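Local structure of clan CA, family C40, NlpC/P60 superfamily cysteine peptidase (Trichomonas vaginalis, 6BIO) at residues V115-I128 and I134-W146. The protein probably acts as a cysteine peptidase of the NlpC/P60 family that cleaves bacterial peptidoglycan. Residues are numbered along the deposited sequence; the frame is centred on the assembly and turned at random.
Sequences VTILDFNCDGFYRI and IGYILEDALQYKW
The C-terminal beta hairpin of the bacterial SH3 domain, Y126 facing I137 and R127 facing Y136, continues through a 3-10 turn into a tail that folds back over I117, F120 and N121. Y126 and I137 exchange two backbone hydrogen bonds of 2.9 Å (N to O each way), and E139 N extends the ladder to G124 O. One side of the hairpin packs I128 CG2 against I137 CG2 and L142 CD1, the latter also 3.5 Å from Y126 CD2. On the other side, chi1 of R127 (-166°) swings CG over one face of the Y136 ring, a CH-pi contact 3.9 Å above its plane, and C122 SG meets that ring's edge. The hairpin is consistent with an SH3-type fold; L118 N and D119 N both bond to R127 O in a classic beta bulge. W146 N gives Y126 OH a weak hydrogen bond (3.1 Å). One face of the W146 indole carries F120 CD2 and N121 CB, each 3.5 Å above its plane; N121 ND2 bonds to D194 in the catalytic domain. Water 2, held by N121 N, E139 OE1 and F125 O, lies 3.3 Å above the centre of the Y126 ring, opposite I117 CD1.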
loop_
_atom_site.group_PDB
_atom_site.type_symbol
_atom_site.label_atom_id
_atom_site.label_comp_id
_atom_site.label_asym_id
_atom_site.label_seq_id
_atom_site.Cartn_x
_atom_site.Cartn_y
_atom_site.Cartn_z
ATOM N N VAL A 115 -19.470 -0.105 -14.739
ATOM C CA VAL A 115 -18.164 0.326 -15.229
ATOM C C VAL A 115 -17.101 -0.661 -14.754
ATOM O O VAL A 115 -17.329 -1.490 -13.857
ATOM C CB VAL A 115 -17.817 1.764 -14.761
ATOM C CG1 VAL A 115 -18.954 2.768 -15.106
ATOM C CG2 VAL A 115 -17.492 1.799 -13.248
ATOM N N THR A 116 -15.921 -0.568 -15.350
ATOM C CA THR A 116 -14.811 -1.413 -14.929
ATOM C C THR A 116 -13.644 -0.532 -14.507
ATOM O O THR A 116 -13.172 0.290 -15.298
ATOM C CB THR A 116 -14.383 -2.329 -16.078
ATOM O OG1 THR A 116 -15.491 -3.133 -16.503
ATOM C CG2 THR A 116 -13.225 -3.227 -15.660
ATOM N N ILE A 117 -13.154 -0.733 -13.279
ATOM C CA ILE A 117 -11.973 -0.030 -12.797
ATOM C C ILE A 117 -10.727 -0.641 -13.410
ATOM O O ILE A 117 -10.477 -1.849 -13.283
ATOM C CB ILE A 117 -11.917 -0.053 -11.256
ATOM C CG1 ILE A 117 -13.049 0.788 -10.652
ATOM C CG2 ILE A 117 -10.509 0.354 -10.746
ATOM C CD1 ILE A 117 -13.282 0.589 -9.182
ATOM N N LEU A 118 -9.877 0.232 -13.968
ATOM C CA LEU A 118 -8.596 -0.103 -14.566
ATOM C C LEU A 118 -7.417 0.380 -13.749
ATOM O O LEU A 118 -6.316 -0.189 -13.888
ATOM C CB LEU A 118 -8.477 0.506 -15.974
ATOM C CG LEU A 118 -9.616 0.114 -16.937
ATOM C CD1 LEU A 118 -9.392 0.787 -18.287
ATOM C CD2 LEU A 118 -9.749 -1.342 -17.131
ATOM N N ASP A 119 -7.590 1.433 -12.947
ATOM C CA ASP A 119 -6.532 1.952 -12.077
ATOM C C ASP A 119 -7.231 2.672 -10.941
ATOM O O ASP A 119 -8.398 3.074 -11.061
ATOM C CB ASP A 119 -5.567 2.887 -12.839
ATOM C CG ASP A 119 -4.336 3.215 -12.062
ATOM O OD1 ASP A 119 -3.959 2.497 -11.092
ATOM O OD2 ASP A 119 -3.649 4.195 -12.440
ATOM N N PHE A 120 -6.519 2.792 -9.825
ATOM C CA PHE A 120 -7.079 3.329 -8.600
ATOM C C PHE A 120 -6.136 4.348 -7.988
ATOM O O PHE A 120 -4.954 4.379 -8.276
ATOM C CB PHE A 120 -7.383 2.221 -7.581
ATOM C CG PHE A 120 -6.125 1.580 -7.048
ATOM C CD1 PHE A 120 -5.407 0.673 -7.813
ATOM C CD2 PHE A 120 -5.617 1.903 -5.801
ATOM C CE1 PHE A 120 -4.240 0.135 -7.387
ATOM C CE2 PHE A 120 -4.409 1.352 -5.351
ATOM C CZ PHE A 120 -3.736 0.471 -6.140
ATOM N N ASN A 121 -6.659 5.165 -7.077
ATOM C CA ASN A 121 -5.867 6.136 -6.331
ATOM C C ASN A 121 -5.176 7.104 -7.263
ATOM O O ASN A 121 -4.065 7.553 -7.009
ATOM C CB ASN A 121 -4.877 5.469 -5.374
ATOM C CG ASN A 121 -4.299 6.411 -4.346
ATOM O OD1 ASN A 121 -4.914 7.393 -3.960
ATOM N ND2 ASN A 121 -3.128 6.065 -3.831
ATOM N N CYS A 122 -5.895 7.481 -8.333
ATOM C CA CYS A 122 -5.340 8.390 -9.343
ATOM C C CYS A 122 -5.641 9.841 -8.965
ATOM O O CYS A 122 -6.448 10.516 -9.592
ATOM C CB CYS A 122 -5.901 8.076 -10.724
ATOM S SG CYS A 122 -6.068 6.326 -11.126
ATOM N N ASP A 123 -5.004 10.298 -7.892
ATOM C CA ASP A 123 -5.117 11.684 -7.454
ATOM C C ASP A 123 -6.568 12.130 -7.308
ATOM O O ASP A 123 -6.953 13.226 -7.755
ATOM C CB ASP A 123 -4.355 12.607 -8.391
ATOM C CG ASP A 123 -2.881 12.265 -8.464
ATOM O OD1 ASP A 123 -2.336 11.665 -7.532
ATOM O OD2 ASP A 123 -2.264 12.549 -9.478
ATOM N N GLY A 124 -7.385 11.280 -6.684
ATOM C CA GLY A 124 -8.786 11.591 -6.428
ATOM C C GLY A 124 -9.745 10.997 -7.433
ATOM O O GLY A 124 -10.956 11.228 -7.306
ATOM N N PHE A 125 -9.251 10.150 -8.344
ATOM C CA PHE A 125 -10.017 9.551 -9.427
ATOM C C PHE A 125 -9.704 8.061 -9.523
ATOM O O PHE A 125 -8.626 7.625 -9.132
ATOM C CB PHE A 125 -9.673 10.173 -10.794
ATOM C CG PHE A 125 -10.013 11.647 -10.930
ATOM C CD1 PHE A 125 -9.206 12.628 -10.361
ATOM C CD2 PHE A 125 -11.074 12.056 -11.749
ATOM C CE1 PHE A 125 -9.510 13.969 -10.545
ATOM C CE2 PHE A 125 -11.378 13.388 -11.916
ATOM C CZ PHE A 125 -10.582 14.349 -11.313
ATOM N N TYR A 126 -10.628 7.275 -10.101
ATOM C CA TYR A 126 -10.319 5.975 -10.691
ATOM C C TYR A 126 -10.148 6.177 -12.186
ATOM O O TYR A 126 -10.782 7.064 -12.782
ATOM C CB TYR A 126 -11.451 4.952 -10.481
ATOM C CG TYR A 126 -11.654 4.482 -9.055
ATOM C CD1 TYR A 126 -10.888 3.444 -8.527
ATOM C CD2 TYR A 126 -12.592 5.084 -8.228
ATOM C CE1 TYR A 126 -11.056 3.016 -7.253
ATOM C CE2 TYR A 126 -12.783 4.633 -6.931
ATOM C CZ TYR A 126 -12.014 3.600 -6.456
ATOM O OH TYR A 126 -12.123 3.125 -5.185
ATOM N N ARG A 127 -9.409 5.286 -12.820
ATOM C CA ARG A 127 -9.453 5.182 -14.265
ATOM C C ARG A 127 -10.377 4.030 -14.587
ATOM O O ARG A 127 -10.246 2.959 -13.999
ATOM C CB ARG A 127 -8.077 4.962 -14.882
ATOM C CG ARG A 127 -8.090 5.196 -16.398
ATOM C CD ARG A 127 -6.690 5.207 -17.040
ATOM N NE ARG A 127 -6.029 3.927 -16.957
ATOM C CZ ARG A 127 -6.106 2.978 -17.887
ATOM N NH1 ARG A 127 -5.472 1.830 -17.702
ATOM N NH2 ARG A 127 -6.838 3.161 -18.983
ATOM N N ILE A 128 -11.331 4.268 -15.507
ATOM C CA ILE A 128 -12.377 3.290 -15.788
ATOM C C ILE A 128 -12.600 3.135 -17.280
ATOM O O ILE A 128 -12.198 3.968 -18.095
ATOM C CB ILE A 128 -13.739 3.596 -15.108
ATOM C CG1 ILE A 128 -14.354 4.896 -15.655
ATOM C CG2 ILE A 128 -13.622 3.649 -13.609
ATOM C CD1 ILE A 128 -15.829 5.045 -15.410
ATOM N N ILE A 134 -12.819 5.402 -22.077
ATOM C CA ILE A 134 -11.773 5.205 -21.074
ATOM C C ILE A 134 -11.322 6.549 -20.511
ATOM O O ILE A 134 -11.053 7.489 -21.266
ATOM C CB ILE A 134 -10.595 4.451 -21.713
ATOM C CG1 ILE A 134 -11.039 3.022 -22.119
ATOM C CG2 ILE A 134 -9.411 4.361 -20.746
ATOM C CD1 ILE A 134 -10.173 2.447 -23.184
ATOM N N GLY A 135 -11.197 6.629 -19.196
ATOM C CA GLY A 135 -10.692 7.844 -18.605
ATOM C C GLY A 135 -10.966 7.879 -17.113
ATOM O O GLY A 135 -11.220 6.842 -16.486
ATOM N N TYR A 136 -10.909 9.096 -16.560
ATOM C CA TYR A 136 -10.846 9.277 -15.115
ATOM C C TYR A 136 -12.160 9.805 -14.552
ATOM O O TYR A 136 -12.691 10.803 -15.037
ATOM C CB TYR A 136 -9.694 10.233 -14.764
ATOM C CG TYR A 136 -8.345 9.633 -15.108
ATOM C CD1 TYR A 136 -7.802 9.723 -16.380
ATOM C CD2 TYR A 136 -7.641 8.885 -14.162
ATOM C CE1 TYR A 136 -6.604 9.143 -16.705
ATOM C CE2 TYR A 136 -6.437 8.308 -14.464
ATOM C CZ TYR A 136 -5.903 8.434 -15.718
ATOM O OH TYR A 136 -4.714 7.838 -15.993
ATOM N N ILE A 137 -12.648 9.146 -13.494
ATOM C CA ILE A 137 -13.893 9.512 -12.825
ATOM C C ILE A 137 -13.623 9.774 -11.353
ATOM O O ILE A 137 -12.834 9.077 -10.720
ATOM C CB ILE A 137 -14.957 8.412 -13.054
ATOM C CG1 ILE A 137 -16.334 8.927 -12.674
ATOM C CG2 ILE A 137 -14.612 7.099 -12.368
ATOM C CD1 ILE A 137 -17.465 8.054 -13.160
ATOM N N LEU A 138 -14.247 10.813 -10.825
ATOM C CA LEU A 138 -14.046 11.163 -9.427
ATOM C C LEU A 138 -14.334 9.953 -8.547
ATOM O O LEU A 138 -15.317 9.208 -8.745
ATOM C CB LEU A 138 -14.934 12.334 -9.030
ATOM C CG LEU A 138 -14.562 13.722 -9.590
ATOM C CD1 LEU A 138 -15.697 14.716 -9.356
ATOM C CD2 LEU A 138 -13.275 14.249 -8.936
ATOM N N GLU A 139 -13.472 9.756 -7.552
ATOM C CA GLU A 139 -13.530 8.472 -6.883
ATOM C C GLU A 139 -14.829 8.283 -6.090
ATOM O O GLU A 139 -15.354 7.168 -6.020
ATOM C CB GLU A 139 -12.229 8.178 -6.105
ATOM C CG GLU A 139 -12.053 8.973 -4.957
ATOM C CD GLU A 139 -10.600 8.896 -4.382
ATOM O OE1 GLU A 139 -9.670 8.185 -4.866
ATOM O OE2 GLU A 139 -10.409 9.611 -3.441
ATOM N N ASP A 140 -15.430 9.350 -5.579
ATOM C CA ASP A 140 -16.665 9.143 -4.837
ATOM C C ASP A 140 -17.880 8.886 -5.721
ATOM O O ASP A 140 -18.961 8.580 -5.192
ATOM C CB ASP A 140 -16.880 10.316 -3.895
ATOM C CG ASP A 140 -15.875 10.306 -2.749
ATOM O OD1 ASP A 140 -15.520 9.187 -2.274
ATOM O OD2 ASP A 140 -15.386 11.390 -2.354
ATOM N N ALA A 141 -17.748 8.973 -7.049
ATOM C CA ALA A 141 -18.862 8.625 -7.906
ATOM C C ALA A 141 -19.046 7.129 -8.048
ATOM O O ALA A 141 -20.069 6.720 -8.607
ATOM C CB ALA A 141 -18.706 9.260 -9.281
ATOM N N LEU A 142 -18.086 6.307 -7.584
ATOM C CA LEU A 142 -18.176 4.860 -7.716
ATOM C C LEU A 142 -18.488 4.205 -6.392
ATOM O O LEU A 142 -18.067 4.684 -5.336
ATOM C CB LEU A 142 -16.866 4.262 -8.246
ATOM C CG LEU A 142 -16.450 4.757 -9.635
ATOM C CD1 LEU A 142 -15.304 3.906 -10.164
ATOM C CD2 LEU A 142 -17.622 4.755 -10.653
ATOM N N GLN A 143 -19.162 3.051 -6.467
ATOM C CA GLN A 143 -19.523 2.291 -5.266
ATOM C C GLN A 143 -18.285 1.673 -4.620
ATOM O O GLN A 143 -18.122 1.756 -3.389
ATOM C CB GLN A 143 -20.544 1.199 -5.633
ATOM C CG GLN A 143 -20.884 0.217 -4.527
ATOM C CD GLN A 143 -21.525 0.864 -3.345
ATOM O OE1 GLN A 143 -22.337 1.798 -3.476
ATOM N NE2 GLN A 143 -21.166 0.383 -2.160
ATOM N N TYR A 144 -17.392 1.089 -5.440
ATOM C CA TYR A 144 -16.203 0.391 -4.947
ATOM C C TYR A 144 -15.268 1.371 -4.278
ATOM O O TYR A 144 -15.023 2.463 -4.779
ATOM C CB TYR A 144 -15.492 -0.270 -6.128
ATOM C CG TYR A 144 -14.246 -1.086 -5.763
ATOM C CD1 TYR A 144 -12.984 -0.487 -5.679
ATOM C CD2 TYR A 144 -14.335 -2.452 -5.512
ATOM C CE1 TYR A 144 -11.851 -1.233 -5.348
ATOM C CE2 TYR A 144 -13.249 -3.187 -5.149
ATOM C CZ TYR A 144 -11.999 -2.580 -5.073
ATOM O OH TYR A 144 -10.858 -3.256 -4.746
ATOM N N LYS A 145 -14.672 0.941 -3.169
ATOM C CA LYS A 145 -13.670 1.709 -2.430
ATOM C C LYS A 145 -12.400 0.864 -2.303
ATOM O O LYS A 145 -12.458 -0.278 -1.836
ATOM C CB LYS A 145 -14.194 2.075 -1.043
ATOM C CG LYS A 145 -15.451 2.860 -1.027
ATOM C CD LYS A 145 -15.180 4.299 -1.312
ATOM C CE LYS A 145 -16.489 5.090 -1.298
ATOM N NZ LYS A 145 -17.242 4.847 -2.544
ATOM N N TRP A 146 -11.270 1.405 -2.751
ATOM C CA TRP A 146 -10.030 0.634 -2.708
ATOM C C TRP A 146 -9.423 0.598 -1.318
ATOM O O TRP A 146 -8.630 -0.294 -1.022
ATOM C CB TRP A 146 -9.046 1.172 -3.752
ATOM C CG TRP A 146 -8.475 2.508 -3.457
ATOM C CD1 TRP A 146 -8.983 3.759 -3.767
ATOM C CD2 TRP A 146 -7.273 2.735 -2.732
ATOM N NE1 TRP A 146 -8.153 4.726 -3.266
ATOM C CE2 TRP A 146 -7.089 4.121 -2.645
ATOM C CE3 TRP A 146 -6.287 1.890 -2.190
ATOM C CZ2 TRP A 146 -5.970 4.673 -2.019
ATOM C CZ3 TRP A 146 -5.201 2.451 -1.583
ATOM C CH2 TRP A 146 -5.053 3.808 -1.499
HETATM O O HOH W 1 -4.228 5.118 -15.038
HETATM O O HOH W 2 -9.329 5.891 -6.432
HETATM O O HOH W 3 -6.954 9.104 -4.845
#